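Local atomic coordinates of 3-oxoacyl-[acyl-carrier-protein] synthase 2 (Rickettsia rickettsii, PDB entry 4JGA), a protein that probably catalyses the condensation of malonyl-acyl carrier protein with a growing acyl chain, the elongation step of bacterial fatty acid synthesis. Residues 323-328 with 352-357; 16-21 with 261-266; 60-65 with 251-256. All coordinates share one frame; numbering follows the deposited sequence.

Interaction 1 (323-328 with 352-357); sequences INAHGT and VLMSST. With K (potassium ion), chain C.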
ATOM      1  N   ILE A 323       4.683 -25.427  -8.860  1.00 11.67           N
ATOM      2  CA  ILE A 323       5.042 -24.297  -8.029  1.00 10.91           C
ATOM      3  C   ILE A 323       5.737 -23.262  -8.904  1.00 10.81           C
ATOM      4  O   ILE A 323       6.735 -23.548  -9.572  1.00 11.05           O
ATOM      5  CB  ILE A 323       6.015 -24.690  -6.903  1.00 11.03           C
ATOM      6  CG1 ILE A 323       5.395 -25.773  -6.038  1.00 11.33           C
ATOM      7  CG2 ILE A 323       6.440 -23.458  -6.078  1.00 10.35           C
ATOM      8  CD1 ILE A 323       6.354 -26.370  -5.051  1.00 11.66           C
ATOM      9  N   ASN A 324       5.159 -22.064  -8.933  1.00 10.37           N
ATOM     10  CA  ASN A 324       5.807 -20.942  -9.560  1.00 10.28           C
ATOM     11  C   ASN A 324       6.565 -20.225  -8.459  1.00 10.04           C
ATOM     12  O   ASN A 324       5.968 -19.549  -7.594  1.00  9.79           O
ATOM     13  CB  ASN A 324       4.811 -20.011 -10.268  1.00  9.94           C
ATOM     14  CG  ASN A 324       5.525 -18.945 -11.091  1.00  9.87           C
ATOM     15  OD1 ASN A 324       5.891 -17.880 -10.553  1.00  9.54           O
ATOM     16  ND2 ASN A 324       5.762 -19.229 -12.396  1.00 10.14           N
ATOM     17  N   ALA A 325       7.873 -20.416  -8.473  1.00 10.34           N
ATOM     18  CA  ALA A 325       8.748 -19.953  -7.437  1.00 10.37           C
ATOM     19  C   ALA A 325       8.878 -18.411  -7.474  1.00 10.16           C
ATOM     20  O   ALA A 325       8.503 -17.770  -8.463  1.00  9.83           O
ATOM     21  CB  ALA A 325      10.106 -20.601  -7.625  1.00 11.00           C
ATOM     22  N   HIS A 326       9.354 -17.838  -6.379  1.00 10.23           N
ATOM     23  CA  HIS A 326       9.841 -16.491  -6.402  1.00 10.35           C
ATOM     24  C   HIS A 326      11.109 -16.453  -7.264  1.00 10.92           C
ATOM     25  O   HIS A 326      11.152 -15.741  -8.269  1.00 10.98           O
ATOM     26  CB  HIS A 326      10.118 -15.983  -4.991  1.00 10.47           C
ATOM     27  CG  HIS A 326      10.374 -14.510  -4.940  1.00 10.57           C
ATOM     28  ND1 HIS A 326       9.529 -13.594  -5.529  1.00 10.64           N
ATOM     29  CD2 HIS A 326      11.373 -13.793  -4.373  1.00 10.92           C
ATOM     30  CE1 HIS A 326       9.985 -12.370  -5.316  1.00 10.63           C
ATOM     31  NE2 HIS A 326      11.106 -12.465  -4.616  1.00 10.99           N
ATOM     32  N   GLY A 327      12.077 -17.310  -6.932  1.00 11.40           N
ATOM     33  CA  GLY A 327      13.158 -17.672  -7.851  1.00 12.14           C
ATOM     34  C   GLY A 327      13.825 -16.543  -8.613  1.00 12.34           C
ATOM     35  O   GLY A 327      13.728 -16.463  -9.862  1.00 12.50           O
ATOM     36  N   THR A 328      14.491 -15.648  -7.878  1.00 12.34           N
ATOM     37  CA  THR A 328      14.998 -14.411  -8.478  1.00 12.58           C
ATOM     38  C   THR A 328      16.380 -14.477  -9.112  1.00 13.16           C
ATOM     39  O   THR A 328      16.768 -13.534  -9.798  1.00 13.39           O
ATOM     40  CB  THR A 328      15.016 -13.237  -7.453  1.00 12.40           C
ATOM     41  OG1 THR A 328      16.009 -13.485  -6.467  1.00 12.95           O
ATOM     42  CG2 THR A 328      13.683 -13.109  -6.805  1.00 11.76           C
ATOM     43  N   VAL A 352       6.823 -33.222  -7.733  1.00 20.23           N
ATOM     44  CA  VAL A 352       6.310 -31.887  -7.935  1.00 18.59           C
ATOM     45  C   VAL A 352       7.246 -31.128  -8.883  1.00 17.96           C
ATOM     46  O   VAL A 352       8.463 -31.309  -8.836  1.00 18.13           O
ATOM     47  CB  VAL A 352       6.155 -31.134  -6.601  1.00 17.77           C
ATOM     48  CG1 VAL A 352       7.511 -30.784  -6.005  1.00 17.69           C
ATOM     49  CG2 VAL A 352       5.338 -29.879  -6.818  1.00 17.10           C
ATOM     50  N   LEU A 353       6.657 -30.294  -9.735  1.00 16.87           N
ATOM     51  CA  LEU A 353       7.400 -29.443 -10.629  1.00 16.34           C
ATOM     52  C   LEU A 353       7.470 -28.061 -10.008  1.00 14.94           C
ATOM     53  O   LEU A 353       6.504 -27.599  -9.395  1.00 14.39           O
ATOM     54  CB  LEU A 353       6.725 -29.349 -12.004  1.00 16.57           C
ATOM     55  CG  LEU A 353       7.180 -30.305 -13.126  1.00 17.95           C
ATOM     56  CD1 LEU A 353       7.340 -31.744 -12.663  1.00 18.90           C
ATOM     57  CD2 LEU A 353       6.266 -30.193 -14.333  1.00 18.04           C
ATOM     58  N   MET A 354       8.600 -27.392 -10.200  1.00 14.46           N
ATOM     59  CA  MET A 354       8.765 -25.993  -9.786  1.00 13.46           C
ATOM     60  C   MET A 354       9.575 -25.256 -10.840  1.00 13.55           C
ATOM     61  O   MET A 354      10.561 -25.791 -11.314  1.00 14.34           O
ATOM     62  CB  MET A 354       9.454 -25.882  -8.411  1.00 13.09           C
ATOM     63  CG  MET A 354       9.783 -24.442  -8.008  1.00 12.29           C
ATOM     64  SD  MET A 354      10.173 -24.149  -6.243  1.00 11.78           S
ATOM     65  CE  MET A 354      11.821 -24.770  -6.116  1.00 12.60           C
ATOM     66  N   SER A 355       9.168 -24.037 -11.196  1.00 12.99           N
ATOM     67  CA  SER A 355       9.959 -23.220 -12.118  1.00 13.03           C
ATOM     68  C   SER A 355       9.873 -21.733 -11.763  1.00 12.19           C
ATOM     69  O   SER A 355       8.984 -21.305 -11.030  1.00 11.39           O
ATOM     70  CB  SER A 355       9.537 -23.462 -13.563  1.00 13.52           C
ATOM     71  OG  SER A 355       8.305 -22.850 -13.873  1.00 12.95           O
ATOM     72  N   SER A 356      10.872 -20.979 -12.235  1.00 12.25           N
ATOM     73  CA  SER A 356      10.877 -19.541 -12.109  1.00 11.57           C
ATOM     74  C   SER A 356      10.752 -18.926 -13.480  1.00 11.69           C
ATOM     75  O   SER A 356      11.619 -19.100 -14.354  1.00 12.42           O
ATOM     76  CB  SER A 356      12.145 -19.026 -11.466  1.00 11.73           C
ATOM     77  OG  SER A 356      12.117 -17.611 -11.507  1.00 11.38           O
ATOM     78  N   THR A 357       9.670 -18.201 -13.680  1.00 11.06           N
ATOM     79  CA  THR A 357       9.500 -17.456 -14.919  1.00 11.12           C
ATOM     80  C   THR A 357      10.290 -16.150 -14.923  1.00 10.96           C
ATOM     81  O   THR A 357      10.344 -15.468 -15.929  1.00 11.06           O
ATOM     82  CB  THR A 357       8.011 -17.169 -15.170  1.00 10.68           C
ATOM     83  OG1 THR A 357       7.387 -16.731 -13.951  1.00  9.82           O
ATOM     84  CG2 THR A 357       7.343 -18.423 -15.661  1.00 11.01           C
TER
HETATM   85  K     K C 501       5.870 -16.855  -8.029  1.00  9.08           K
HETATM   86  O   HOH W   1       8.524 -17.190 -11.204  1.00 11.43           O
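Ile323 and Met354 pair across two parallel strands, their side chains crossing at a slant, and the apolar packing lies on their face of the sheet. Met354 CG, anti to its backbone N (chi1 174°), and an extended chi2 carry Met354 SD to 3.8 Å from Ile323 CG2, with Ala325 CB also against the sulfur; Val341 of helix 331-345 closes over both long side chains. Backbone bonds zip this end: Ser355 N reaches Ile323 O at 3.0 Å, and Ala325 N reaches Ser355 O at 2.9 Å.

The face bearing Asn324 is looser and wetter. Asn324 OD1 binds potassium at 2.7 Å and also accepts a bond from a water, which Thr357 N donates to at 2.9 Å. The amide nitrogen is hydrogen-bonded to Tyr322, which helps fix the flip of the carboxamide. Beyond the strands, Ser356 OG donates to an in-plane lone pair of Gly327 O at 2.6 Å. Asn324 O and Ala325 O join Glu372, Ser417 and Asn418 in the potassium shell, placed at the end of a parallel beta-alpha-beta crossover in the C-terminal half of the thiolase fold.

Interaction 2 (16-21 with 261-266); sequences KRVVIT and VVLEEY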
ATOM      1  N   LYS A  16     -17.381 -17.098   1.163  1.00 18.84           N
ATOM      2  CA  LYS A  16     -17.701 -17.202  -0.250  1.00 17.73           C
ATOM      3  C   LYS A  16     -16.505 -17.782  -0.947  1.00 16.49           C
ATOM      4  O   LYS A  16     -15.357 -17.532  -0.536  1.00 15.77           O
ATOM      5  CB  LYS A  16     -17.992 -15.813  -0.803  1.00 17.36           C
ATOM      6  CG  LYS A  16     -19.168 -15.123  -0.124  1.00 18.19           C
ATOM      7  CD  LYS A  16     -20.454 -15.873  -0.417  1.00 19.22           C
ATOM      8  CE  LYS A  16     -21.650 -15.131   0.142  1.00 20.12           C
ATOM      9  NZ  LYS A  16     -22.851 -15.952  -0.102  1.00 21.09           N
ATOM     10  N   ARG A  17     -16.771 -18.546  -1.997  1.00 15.92           N
ATOM     11  CA  ARG A  17     -15.723 -19.047  -2.862  1.00 15.11           C
ATOM     12  C   ARG A  17     -15.352 -17.972  -3.875  1.00 13.85           C
ATOM     13  O   ARG A  17     -16.212 -17.191  -4.297  1.00 13.66           O
ATOM     14  CB  ARG A  17     -16.190 -20.323  -3.562  1.00 15.87           C
ATOM     15  CG  ARG A  17     -16.360 -21.450  -2.570  1.00 17.08           C
ATOM     16  CD  ARG A  17     -16.966 -22.674  -3.198  1.00 18.15           C
ATOM     17  NE  ARG A  17     -16.082 -23.240  -4.216  1.00 18.22           N
ATOM     18  CZ  ARG A  17     -16.476 -24.173  -5.084  1.00 19.07           C
ATOM     19  NH1 ARG A  17     -17.707 -24.641  -5.055  1.00 20.14           N
ATOM     20  NH2 ARG A  17     -15.650 -24.628  -5.995  1.00 18.98           N
ATOM     21  N   VAL A  18     -14.072 -17.927  -4.256  1.00 12.85           N
ATOM     22  CA  VAL A  18     -13.545 -16.865  -5.101  1.00 11.93           C
ATOM     23  C   VAL A  18     -12.834 -17.427  -6.334  1.00 11.69           C
ATOM     24  O   VAL A  18     -11.894 -18.228  -6.228  1.00 11.67           O
ATOM     25  CB  VAL A  18     -12.554 -15.984  -4.327  1.00 11.44           C
ATOM     26  CG1 VAL A  18     -12.040 -14.843  -5.189  1.00 10.75           C
ATOM     27  CG2 VAL A  18     -13.200 -15.478  -3.052  1.00 11.81           C
ATOM     28  N   VAL A  19     -13.292 -16.990  -7.501  1.00 11.51           N
ATOM     29  CA  VAL A  19     -12.779 -17.489  -8.763  1.00 11.43           C
ATOM     30  C   VAL A  19     -12.151 -16.357  -9.557  1.00 10.93           C
ATOM     31  O   VAL A  19     -12.376 -15.162  -9.267  1.00 10.63           O
ATOM     32  CB  VAL A  19     -13.878 -18.221  -9.586  1.00 12.03           C
ATOM     33  CG1 VAL A  19     -14.343 -19.478  -8.860  1.00 12.68           C
ATOM     34  CG2 VAL A  19     -15.061 -17.332  -9.884  1.00 12.18           C
ATOM     35  N   ILE A  20     -11.331 -16.752 -10.514  1.00 10.89           N
ATOM     36  CA  ILE A  20     -10.605 -15.867 -11.400  1.00 10.59           C
ATOM     37  C   ILE A  20     -11.366 -15.826 -12.731  1.00 11.21           C
ATOM     38  O   ILE A  20     -11.482 -16.875 -13.413  1.00 11.56           O
ATOM     39  CB  ILE A  20      -9.204 -16.424 -11.683  1.00 10.41           C
ATOM     40  CG1 ILE A  20      -8.429 -16.732 -10.375  1.00 10.22           C
ATOM     41  CG2 ILE A  20      -8.414 -15.451 -12.537  1.00 10.22           C
ATOM     42  CD1 ILE A  20      -7.246 -17.687 -10.583  1.00 10.34           C
ATOM     43  N   THR A  21     -11.852 -14.638 -13.119  1.00 11.25           N
ATOM     44  CA  THR A  21     -12.651 -14.500 -14.314  1.00 11.91           C
ATOM     45  C   THR A  21     -12.050 -13.571 -15.375  1.00 12.11           C
ATOM     46  O   THR A  21     -12.679 -13.369 -16.416  1.00 13.00           O
ATOM     47  CB  THR A  21     -14.064 -13.990 -13.974  1.00 12.35           C
ATOM     48  OG1 THR A  21     -13.974 -12.693 -13.338  1.00 12.03           O
ATOM     49  CG2 THR A  21     -14.783 -14.980 -13.009  1.00 12.49           C
ATOM     50  N   VAL A 261      -5.719  -9.143 -12.438  1.00  9.58           N
ATOM     51  CA  VAL A 261      -6.808 -10.127 -12.575  1.00  9.67           C
ATOM     52  C   VAL A 261      -8.138  -9.565 -12.089  1.00  9.77           C
ATOM     53  O   VAL A 261      -8.179  -8.595 -11.328  1.00  9.48           O
ATOM     54  CB  VAL A 261      -6.485 -11.456 -11.832  1.00  9.53           C
ATOM     55  CG1 VAL A 261      -5.197 -12.085 -12.368  1.00  9.39           C
ATOM     56  CG2 VAL A 261      -6.356 -11.254 -10.323  1.00  9.08           C
ATOM     57  N   VAL A 262      -9.211 -10.161 -12.580  1.00 10.04           N
ATOM     58  CA  VAL A 262     -10.532 -10.007 -12.012  1.00 10.20           C
ATOM     59  C   VAL A 262     -10.825 -11.262 -11.187  1.00 10.24           C
ATOM     60  O   VAL A 262     -10.741 -12.392 -11.683  1.00 10.22           O
ATOM     61  CB  VAL A 262     -11.621  -9.819 -13.085  1.00 10.79           C
ATOM     62  CG1 VAL A 262     -12.979  -9.553 -12.458  1.00 11.10           C
ATOM     63  CG2 VAL A 262     -11.231  -8.664 -14.018  1.00 10.83           C
ATOM     64  N   LEU A 263     -11.117 -11.015  -9.904  1.00 10.06           N
ATOM     65  CA  LEU A 263     -11.621 -12.023  -8.981  1.00 10.24           C
ATOM     66  C   LEU A 263     -13.090 -11.767  -8.724  1.00 10.73           C
ATOM     67  O   LEU A 263     -13.551 -10.625  -8.697  1.00 10.66           O
ATOM     68  CB  LEU A 263     -10.870 -12.015  -7.655  1.00  9.70           C
ATOM     69  CG  LEU A 263      -9.345 -12.174  -7.699  1.00  9.33           C
ATOM     70  CD1 LEU A 263      -8.845 -12.259  -6.257  1.00  9.00           C
ATOM     71  CD2 LEU A 263      -8.882 -13.379  -8.532  1.00  9.55           C
ATOM     72  N   GLU A 264     -13.821 -12.845  -8.502  1.00 11.15           N
ATOM     73  CA  GLU A 264     -15.246 -12.767  -8.450  1.00 11.78           C
ATOM     74  C   GLU A 264     -15.827 -13.846  -7.555  1.00 12.31           C
ATOM     75  O   GLU A 264     -15.332 -14.990  -7.521  1.00 12.21           O
ATOM     76  CB  GLU A 264     -15.769 -12.860  -9.874  1.00 12.17           C
ATOM     77  CG  GLU A 264     -17.280 -12.673 -10.024  1.00 12.90           C
ATOM     78  CD  GLU A 264     -17.694 -12.445 -11.479  1.00 13.41           C
ATOM     79  OE1 GLU A 264     -16.798 -12.470 -12.372  1.00 12.89           O
ATOM     80  OE2 GLU A 264     -18.910 -12.224 -11.707  1.00 14.01           O
ATOM     81  N   GLU A 265     -16.873 -13.488  -6.815  1.00 12.99           N
ATOM     82  CA  GLU A 265     -17.572 -14.465  -5.982  1.00 13.90           C
ATOM     83  C   GLU A 265     -18.178 -15.533  -6.923  1.00 15.22           C
ATOM     84  O   GLU A 265     -18.700 -15.218  -7.991  1.00 15.11           O
ATOM     85  CB  GLU A 265     -18.656 -13.790  -5.151  1.00 14.29           C
ATOM     86  CG  GLU A 265     -19.319 -14.694  -4.131  1.00 15.00           C
ATOM     87  CD  GLU A 265     -20.453 -15.528  -4.691  1.00 16.10           C
ATOM     88  OE1 GLU A 265     -21.223 -15.023  -5.536  1.00 16.83           O
ATOM     89  OE2 GLU A 265     -20.584 -16.704  -4.278  1.00 16.59           O
ATOM     90  N   TYR A 266     -18.086 -16.792  -6.524  1.00 16.21           N
ATOM     91  CA  TYR A 266     -18.343 -17.877  -7.457  1.00 17.72           C
ATOM     92  C   TYR A 266     -19.772 -17.871  -8.004  1.00 18.37           C
ATOM     93  O   TYR A 266     -19.951 -17.995  -9.191  1.00 18.14           O
ATOM     94  CB  TYR A 266     -17.998 -19.223  -6.808  1.00 18.82           C
ATOM     95  CG  TYR A 266     -18.064 -20.419  -7.723  1.00 20.75           C
ATOM     96  CD1 TYR A 266     -17.804 -20.292  -9.085  1.00 21.86           C
ATOM     97  CD2 TYR A 266     -18.386 -21.670  -7.238  1.00 22.28           C
ATOM     98  CE1 TYR A 266     -17.855 -21.376  -9.936  1.00 23.24           C
ATOM     99  CE2 TYR A 266     -18.443 -22.777  -8.077  1.00 23.72           C
ATOM    100  CZ  TYR A 266     -18.160 -22.628  -9.428  1.00 24.05           C
ATOM    101  OH  TYR A 266     -18.223 -23.696 -10.305  1.00 25.69           O
TER
HETATM  102  O   HOH W   2     -23.039 -16.911  -3.054  1.00 21.60           O
HETATM  103  O   HOH W   3     -19.446 -18.660  -3.033  1.00 11.18           O
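Val261 meets the other strand lightly, its CB 4.5 Å from Ile20 CG2, while both side chains also touch Phe373 of helix 368-382. At Val262 the contact tightens: its carbonyl accepts Thr21 N, and CG1 lies 3.4 Å from Thr21 OG1. Leu263 forms a non-hydrogen-bonded pair with Ile20. Their side chains run alongside each other in the same direction, Leu263 CD2 3.9 Å from Ile20 CG1, and Leu263 CB leans on Val18 CG1. Ile199 of helix 187-200 packs on Val18 and Leu263.

Glu264 turns to the other face and pairs with Val19 through two backbone bonds; the one from Val19 N to Glu264 O is virtually straight (179°). Its extended side chain crosses Thr21 at about a right angle, and OE1 accepts Thr21 OG1 at 3.0 Å. OE2 takes a salt bridge from Arg272 and a bond from His268, which probably offsets its charge.

Glu265 CG, anti to its backbone N (chi1 -173°), lies 3.8 Å from Lys16 CB. As the N-cap of helix 266-271, Glu265 accepts His268 N at OE1 and Glu267 N at OE2; waters also link OE2 to Lys16 NZ and Arg17 N. Past the strand, Tyr266 N still donates to Arg17 O. The tyrosine ring brings CD2 over the centre of one guanidinium face of Arg17, the planes tilted 59° apart; Glu279 holds the far end of that arginine. CD1 of the same ring touches Val19 CG1 at 3.6 Å. This antiparallel pairing joins the first and last strands of the N-terminal five-stranded half of the mixed sheet in the thiolase fold.

Interaction 3 (60-65 with 251-256); sequences CKIAGL and GFVMGE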
ATOM      1  N   CYS A  60      25.150  -2.552 -13.665  1.00 17.93           N
ATOM      2  CA  CYS A  60      24.136  -3.384 -14.348  1.00 17.21           C
ATOM      3  C   CYS A  60      23.521  -2.594 -15.494  1.00 17.35           C
ATOM      4  O   CYS A  60      23.092  -1.480 -15.311  1.00 17.15           O
ATOM      5  CB  CYS A  60      23.037  -3.829 -13.395  1.00 16.29           C
ATOM      6  SG  CYS A  60      21.771  -4.851 -14.211  1.00 15.93           S
ATOM      7  N   LYS A  61      23.533  -3.175 -16.690  1.00 17.70           N
ATOM      8  CA  LYS A  61      23.200  -2.446 -17.905  1.00 18.40           C
ATOM      9  C   LYS A  61      22.027  -3.081 -18.638  1.00 18.00           C
ATOM     10  O   LYS A  61      21.758  -2.739 -19.780  1.00 18.47           O
ATOM     11  CB  LYS A  61      24.427  -2.402 -18.829  1.00 19.64           C
ATOM     12  CG  LYS A  61      25.609  -1.657 -18.222  1.00 20.32           C
ATOM     13  CD  LYS A  61      26.879  -1.841 -19.035  1.00 21.52           C
ATOM     14  CE  LYS A  61      28.086  -1.386 -18.241  1.00 22.04           C
ATOM     15  NZ  LYS A  61      28.071   0.079 -17.974  1.00 22.51           N
ATOM     16  N   ILE A  62      21.330  -3.999 -17.972  1.00 17.01           N
ATOM     17  CA  ILE A  62      20.294  -4.807 -18.635  1.00 16.72           C
ATOM     18  C   ILE A  62      19.024  -4.836 -17.798  1.00 15.67           C
ATOM     19  O   ILE A  62      19.054  -4.550 -16.616  1.00 14.97           O
ATOM     20  CB  ILE A  62      20.754  -6.261 -18.842  1.00 16.71           C
ATOM     21  CG1 ILE A  62      21.145  -6.907 -17.501  1.00 16.20           C
ATOM     22  CG2 ILE A  62      21.916  -6.311 -19.835  1.00 17.86           C
ATOM     23  CD1 ILE A  62      21.328  -8.423 -17.538  1.00 16.20           C
ATOM     24  N   ALA A  63      17.924  -5.207 -18.432  1.00 15.53           N
ATOM     25  CA  ALA A  63      16.653  -5.277 -17.751  1.00 15.04           C
ATOM     26  C   ALA A  63      15.634  -5.988 -18.625  1.00 15.19           C
ATOM     27  O   ALA A  63      15.807  -6.067 -19.836  1.00 15.78           O
ATOM     28  CB  ALA A  63      16.151  -3.870 -17.381  1.00 14.97           C
ATOM     29  N   GLY A  64      14.583  -6.479 -17.966  1.00 14.68           N
ATOM     30  CA  GLY A  64      13.361  -6.936 -18.622  1.00 14.91           C
ATOM     31  C   GLY A  64      12.509  -5.729 -18.976  1.00 15.12           C
ATOM     32  O   GLY A  64      11.926  -5.089 -18.106  1.00 14.86           O
ATOM     33  N   LEU A  65      12.448  -5.423 -20.260  1.00 16.19           N
ATOM     34  CA  LEU A  65      11.839  -4.189 -20.716  1.00 17.00           C
ATOM     35  C   LEU A  65      10.700  -4.428 -21.690  1.00 17.45           C
ATOM     36  O   LEU A  65      10.751  -5.320 -22.561  1.00 17.84           O
ATOM     37  CB  LEU A  65      12.899  -3.302 -21.374  1.00 18.17           C
ATOM     38  CG  LEU A  65      14.027  -2.813 -20.454  1.00 18.16           C
ATOM     39  CD1 LEU A  65      15.177  -2.260 -21.295  1.00 19.28           C
ATOM     40  CD2 LEU A  65      13.524  -1.758 -19.456  1.00 17.93           C
ATOM     41  N   GLY A 251      22.618 -12.691  -8.872  1.00 15.64           N
ATOM     42  CA  GLY A 251      21.732 -11.587  -8.624  1.00 14.87           C
ATOM     43  C   GLY A 251      20.604 -11.517  -9.628  1.00 14.38           C
ATOM     44  O   GLY A 251      20.675 -12.114 -10.725  1.00 14.52           O
ATOM     45  N   PHE A 252      19.540 -10.805  -9.235  1.00 13.56           N
ATOM     46  CA  PHE A 252      18.395 -10.670 -10.100  1.00 13.08           C
ATOM     47  C   PHE A 252      18.569  -9.613 -11.197  1.00 13.26           C
ATOM     48  O   PHE A 252      19.504  -8.814 -11.164  1.00 13.67           O
ATOM     49  CB  PHE A 252      17.057 -10.550  -9.317  1.00 12.24           C
ATOM     50  CG  PHE A 252      16.799  -9.255  -8.576  1.00 12.06           C
ATOM     51  CD1 PHE A 252      16.313  -8.126  -9.237  1.00 11.86           C
ATOM     52  CD2 PHE A 252      16.821  -9.231  -7.187  1.00 11.96           C
ATOM     53  CE1 PHE A 252      16.011  -6.984  -8.549  1.00 11.75           C
ATOM     54  CE2 PHE A 252      16.489  -8.072  -6.488  1.00 11.81           C
ATOM     55  CZ  PHE A 252      16.099  -6.937  -7.174  1.00 11.59           C
ATOM     56  N   VAL A 253      17.690  -9.673 -12.179  1.00 13.04           N
ATOM     57  CA  VAL A 253      17.606  -8.679 -13.256  1.00 13.32           C
ATOM     58  C   VAL A 253      16.274  -7.944 -13.054  1.00 12.58           C
ATOM     59  O   VAL A 253      15.212  -8.581 -12.911  1.00 11.77           O
ATOM     60  CB  VAL A 253      17.657  -9.341 -14.630  1.00 13.95           C
ATOM     61  CG1 VAL A 253      17.526  -8.307 -15.766  1.00 14.43           C
ATOM     62  CG2 VAL A 253      18.964 -10.134 -14.799  1.00 14.76           C
ATOM     63  N   MET A 254      16.350  -6.626 -12.958  1.00 12.63           N
ATOM     64  CA  MET A 254      15.142  -5.828 -12.828  1.00 12.32           C
ATOM     65  C   MET A 254      14.301  -5.875 -14.116  1.00 12.22           C
ATOM     66  O   MET A 254      14.835  -5.919 -15.220  1.00 12.71           O
ATOM     67  CB  MET A 254      15.451  -4.350 -12.539  1.00 12.76           C
ATOM     68  CG  MET A 254      16.238  -4.108 -11.275  1.00 12.95           C
ATOM     69  SD  MET A 254      16.808  -2.404 -11.190  1.00 13.82           S
ATOM     70  CE  MET A 254      15.226  -1.546 -10.997  1.00 13.21           C
ATOM     71  N   GLY A 255      12.996  -5.842 -13.927  1.00 11.52           N
ATOM     72  CA  GLY A 255      12.032  -5.762 -15.008  1.00 11.66           C
ATOM     73  C   GLY A 255      10.854  -4.843 -14.698  1.00 11.23           C
ATOM     74  O   GLY A 255      10.702  -4.324 -13.584  1.00 10.59           O
ATOM     75  N   GLU A 256      10.037  -4.625 -15.729  1.00 11.47           N
ATOM     76  CA  GLU A 256       8.913  -3.693 -15.647  1.00 11.36           C
ATOM     77  C   GLU A 256       7.695  -4.344 -16.289  1.00 10.97           C
ATOM     78  O   GLU A 256       7.825  -5.187 -17.165  1.00 10.82           O
ATOM     79  CB  GLU A 256       9.252  -2.369 -16.345  1.00 12.13           C
ATOM     80  CG  GLU A 256       9.667  -2.548 -17.796  1.00 12.96           C
ATOM     81  CD  GLU A 256       9.771  -1.264 -18.591  1.00 13.68           C
ATOM     82  OE1 GLU A 256       9.944  -1.388 -19.815  1.00 14.23           O
ATOM     83  OE2 GLU A 256       9.661  -0.150 -18.015  1.00 14.20           O
TER
HETATM   84  O   HOH W   4      18.546  -5.160 -13.841  1.00 14.83           O
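Ile62 and Val253 meet tip to tip at about a right angle, with Ile62 CD1 4.0 Å from Val253 CG2. Ile62 CG1 sits between its own backbone N and carbonyl carbon (chi1 57°), which swings the chain end toward the valine although the CB itself starts off to the side. The second valine branch, CG1, does different work: it lies against the backbone, 3.7 Å from Ala63 CA. Ile47 of strand 47-49 and Ala241 pack on both Ile62 and Val253, making these side-chain surroundings apolar.

At the other end Glu256 and Leu65 pass obliquely. Glu256 CG likewise lies between N and the carbonyl carbon, close beside Gly64 O, and from there the chain runs straight out past Leu65, placing OE1 3.6 Å from Leu65 CD2. This apolar neighbour does not leave the carboxylate without partners: OE1 accepts the N of Ile66, the residue after Leu65, and OE2 has a weak bond to Tyr97 OH.

Between these pairs the backbones approach directly at Gly64 and Gly255, whose CA atoms are 4.0 Å apart. Gly64 N donates to Met254 O at 2.8 Å, whereas the bond from Glu256 N to Gly64 O is weak. A water joins Ile62 O to Met254 N where the chains part; the methionine side chain leads away to helix 218-226. The two segments, at 62-65 and 253-256, run 25° apart, forming a single beta bridge that ties the small two-stranded antiparallel sheet of 47-49 and 62-64 to the loop entering core strand 257-265.

Interactions 1 and 2 belong to the same large sheet, one in each half of the thiolase fold, with centres about 24 Å apart. Interaction 1 is wholly buried, parallel and built round a metal; interaction 2 is antiparallel, mixes apolar pairs with a buried Thr21-Glu264 bond and ends in charged residues and waters. Interaction 3, also buried, lies outside that sheet, relying on one glycine-to-glycine bridge with apolar and polar side chains at its two ends. Its segment 251-256 leads into strand 257-265, whose far end carries interaction 2, though their centres are about 33 Å apart. Interactions 1 and 3 touch directly, Thr328 O lying 3.0 Å from Phe252 CB.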